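Side-chain contact in putative uncharacterized protein PH0186 (Pyrococcus horikoshii, PDB 2ZTS), which probably binds ATP as a KaiC-like P-loop protein, and holds ADP and magnesium in a six-chain assembly: residues Phe46-Ile51 against Phe81-Glu86. Residues are numbered along the deposited sequence; the frame is centred on the assembly and turned at random.
Sequences FAAQFI and FGWDFE. With ADP (adenosine-5'-diphosphate), chain H.
The first torsions of Gln49 and Trp83 bring the two side chains together: CG of Gln49 stands anti to the backbone N (chi1 -156°) with the chain extended beyond it, and Trp83 turns CG anti to its carbonyl carbon (chi1 -54°), which carries the benzo half of the indole to helix 43-58. Gln49 CG lies 3.4 Å from Trp83 CZ2, and its OE1 reaches the ring edge near the indole plane, 3.3 Å from Trp83 CH2. The amide plane is inclined 55° to the indole. OE1 also accepts a hydrogen bond from Ile242 N. Beside this pair, Ala48 CB packs 4.0 Å from Phe85 CZ, and Ala48 O approaches the edge of the same ring. Met78 of helix 71-79 touches Ala48, Trp83 and Phe85. Phe81 CB sits 3.7 Å above the indole plane, while its ring touches the adenine, CE1 lying 3.4 Å from ADP N6. The P-loop helix thus meets Trp83, whose indole carries Phe81 CB on one face, and the Phe81 ring touches the base. An alanine in place of Gln49 would probably strip CG and the amide from beside the benzo ring, opening a gap there and leaving Ile242 N without its acceptor. The segments meet through apolar contacts and through ring edges set against the oxygens Gln49 OE1 and Ala48 O, and the buried amide oxygen is satisfied from elsewhere in the chain.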
# COMPACT_ATOMS: atom_id res chain seq x y z
N PHE C 46 6.09 3.67 31.42
CA PHE C 46 6.00 5.12 31.48
C PHE C 46 4.62 5.55 32.07
O PHE C 46 4.57 6.35 32.99
CB PHE C 46 6.17 5.60 30.06
CG PHE C 46 6.28 7.05 29.92
CD1 PHE C 46 7.47 7.62 29.56
CD2 PHE C 46 5.17 7.87 30.14
CE1 PHE C 46 7.57 8.98 29.42
CE2 PHE C 46 5.27 9.26 30.01
CZ PHE C 46 6.44 9.81 29.64
N ALA C 47 3.52 4.97 31.59
CA ALA C 47 2.17 5.22 32.15
C ALA C 47 2.00 4.79 33.61
O ALA C 47 1.34 5.51 34.41
CB ALA C 47 1.13 4.57 31.33
N ALA C 48 2.64 3.69 33.99
CA ALA C 48 2.55 3.19 35.34
C ALA C 48 3.35 4.09 36.27
O ALA C 48 2.91 4.37 37.38
CB ALA C 48 3.01 1.80 35.42
N GLN C 49 4.52 4.52 35.80
CA GLN C 49 5.38 5.39 36.56
C GLN C 49 4.67 6.70 36.89
O GLN C 49 4.75 7.21 38.03
CB GLN C 49 6.68 5.64 35.79
CG GLN C 49 7.88 6.02 36.65
CD GLN C 49 9.20 5.84 35.90
OE1 GLN C 49 9.31 4.93 35.09
NE2 GLN C 49 10.18 6.73 36.13
N PHE C 50 3.95 7.23 35.90
CA PHE C 50 3.18 8.45 36.04
C PHE C 50 2.17 8.29 37.17
O PHE C 50 2.02 9.21 37.96
CB PHE C 50 2.49 8.79 34.70
CG PHE C 50 1.43 9.89 34.75
CD1 PHE C 50 1.78 11.23 34.88
CD2 PHE C 50 0.13 9.62 34.45
CE1 PHE C 50 0.84 12.23 34.82
CE2 PHE C 50 -0.84 10.65 34.38
CZ PHE C 50 -0.47 11.94 34.55
N ILE C 51 1.42 7.19 37.19
CA ILE C 51 0.40 7.00 38.21
C ILE C 51 1.04 6.71 39.56
O ILE C 51 0.69 7.32 40.57
CB ILE C 51 -0.55 5.84 37.88
CG1 ILE C 51 -1.37 6.12 36.62
CG2 ILE C 51 -1.54 5.58 39.03
CD1 ILE C 51 -2.24 7.33 36.69
N PHE C 81 10.24 -3.06 39.43
CA PHE C 81 10.83 -1.73 39.62
C PHE C 81 10.84 -1.23 41.09
O PHE C 81 11.20 -0.09 41.39
CB PHE C 81 10.12 -0.68 38.73
CG PHE C 81 10.20 -0.99 37.26
CD1 PHE C 81 11.43 -1.19 36.65
CD2 PHE C 81 9.06 -1.13 36.51
CE1 PHE C 81 11.51 -1.50 35.35
CE2 PHE C 81 9.12 -1.45 35.19
CZ PHE C 81 10.37 -1.61 34.58
N GLY C 82 10.43 -2.06 42.02
CA GLY C 82 10.29 -1.59 43.38
C GLY C 82 9.00 -0.85 43.67
O GLY C 82 8.91 -0.20 44.70
N TRP C 83 8.00 -0.93 42.78
CA TRP C 83 6.78 -0.15 42.97
C TRP C 83 5.73 -1.06 43.54
O TRP C 83 5.36 -2.10 42.93
CB TRP C 83 6.26 0.55 41.69
CG TRP C 83 7.29 1.44 40.96
CD1 TRP C 83 8.31 2.16 41.51
CD2 TRP C 83 7.33 1.72 39.55
NE1 TRP C 83 8.97 2.88 40.55
CE2 TRP C 83 8.39 2.63 39.34
CE3 TRP C 83 6.57 1.32 38.44
CZ2 TRP C 83 8.74 3.06 38.08
CZ3 TRP C 83 6.90 1.77 37.22
CH2 TRP C 83 7.98 2.63 37.03
N ASP C 84 5.27 -0.66 44.73
CA ASP C 84 4.26 -1.36 45.51
C ASP C 84 2.86 -0.76 45.25
O ASP C 84 2.34 0.10 46.00
CB ASP C 84 4.67 -1.28 47.00
CG ASP C 84 3.89 -2.26 47.89
OD1 ASP C 84 2.82 -2.75 47.51
OD2 ASP C 84 4.28 -2.59 49.01
N PHE C 85 2.23 -1.21 44.17
CA PHE C 85 0.93 -0.67 43.79
C PHE C 85 -0.09 -0.98 44.90
O PHE C 85 -0.90 -0.10 45.29
CB PHE C 85 0.46 -1.19 42.41
CG PHE C 85 0.88 -0.33 41.27
CD1 PHE C 85 2.18 -0.36 40.80
CD2 PHE C 85 -0.01 0.56 40.70
CE1 PHE C 85 2.58 0.49 39.75
CE2 PHE C 85 0.39 1.40 39.65
CZ PHE C 85 1.69 1.37 39.19
N GLU C 86 -0.08 -2.20 45.40
CA GLU C 86 -1.13 -2.55 46.34
C GLU C 86 -1.12 -1.68 47.62
O GLU C 86 -2.20 -1.31 48.13
CB GLU C 86 -1.21 -4.04 46.59
CG GLU C 86 -0.10 -4.67 47.43
CD GLU C 86 -0.45 -6.12 47.83
OE1 GLU C 86 0.29 -6.72 48.65
OE2 GLU C 86 -1.48 -6.64 47.31
PB ADP H . 5.09 -1.53 25.76
O1B ADP H . 5.48 -0.35 24.97
O2B ADP H . 4.88 -2.78 24.90
O3B ADP H . 3.82 -1.27 26.66
PA ADP H . 6.56 -2.04 28.23
O1A ADP H . 6.33 -0.79 29.12
O2A ADP H . 5.70 -3.22 28.63
O3A ADP H . 6.44 -1.72 26.65
O5' ADP H . 8.12 -2.31 28.33
C5' ADP H . 8.65 -3.50 28.83
C4' ADP H . 10.16 -3.51 28.72
O4' ADP H . 10.84 -2.90 29.79
C3' ADP H . 10.65 -4.94 28.61
O3' ADP H . 10.42 -5.38 27.27
C2' ADP H . 12.09 -4.81 29.09
O2' ADP H . 12.94 -4.43 28.06
C1' ADP H . 12.03 -3.64 30.08
N9 ADP H . 11.90 -4.08 31.48
C8 ADP H . 10.79 -4.70 32.06
N7 ADP H . 11.04 -4.90 33.37
C5 ADP H . 12.31 -4.48 33.62
C6 ADP H . 13.08 -4.44 34.78
N6 ADP H . 12.53 -4.64 35.98
N1 ADP H . 14.36 -3.89 34.71
C2 ADP H . 14.85 -3.38 33.52
N3 ADP H . 14.07 -3.40 32.36
C4 ADP H . 12.84 -3.94 32.43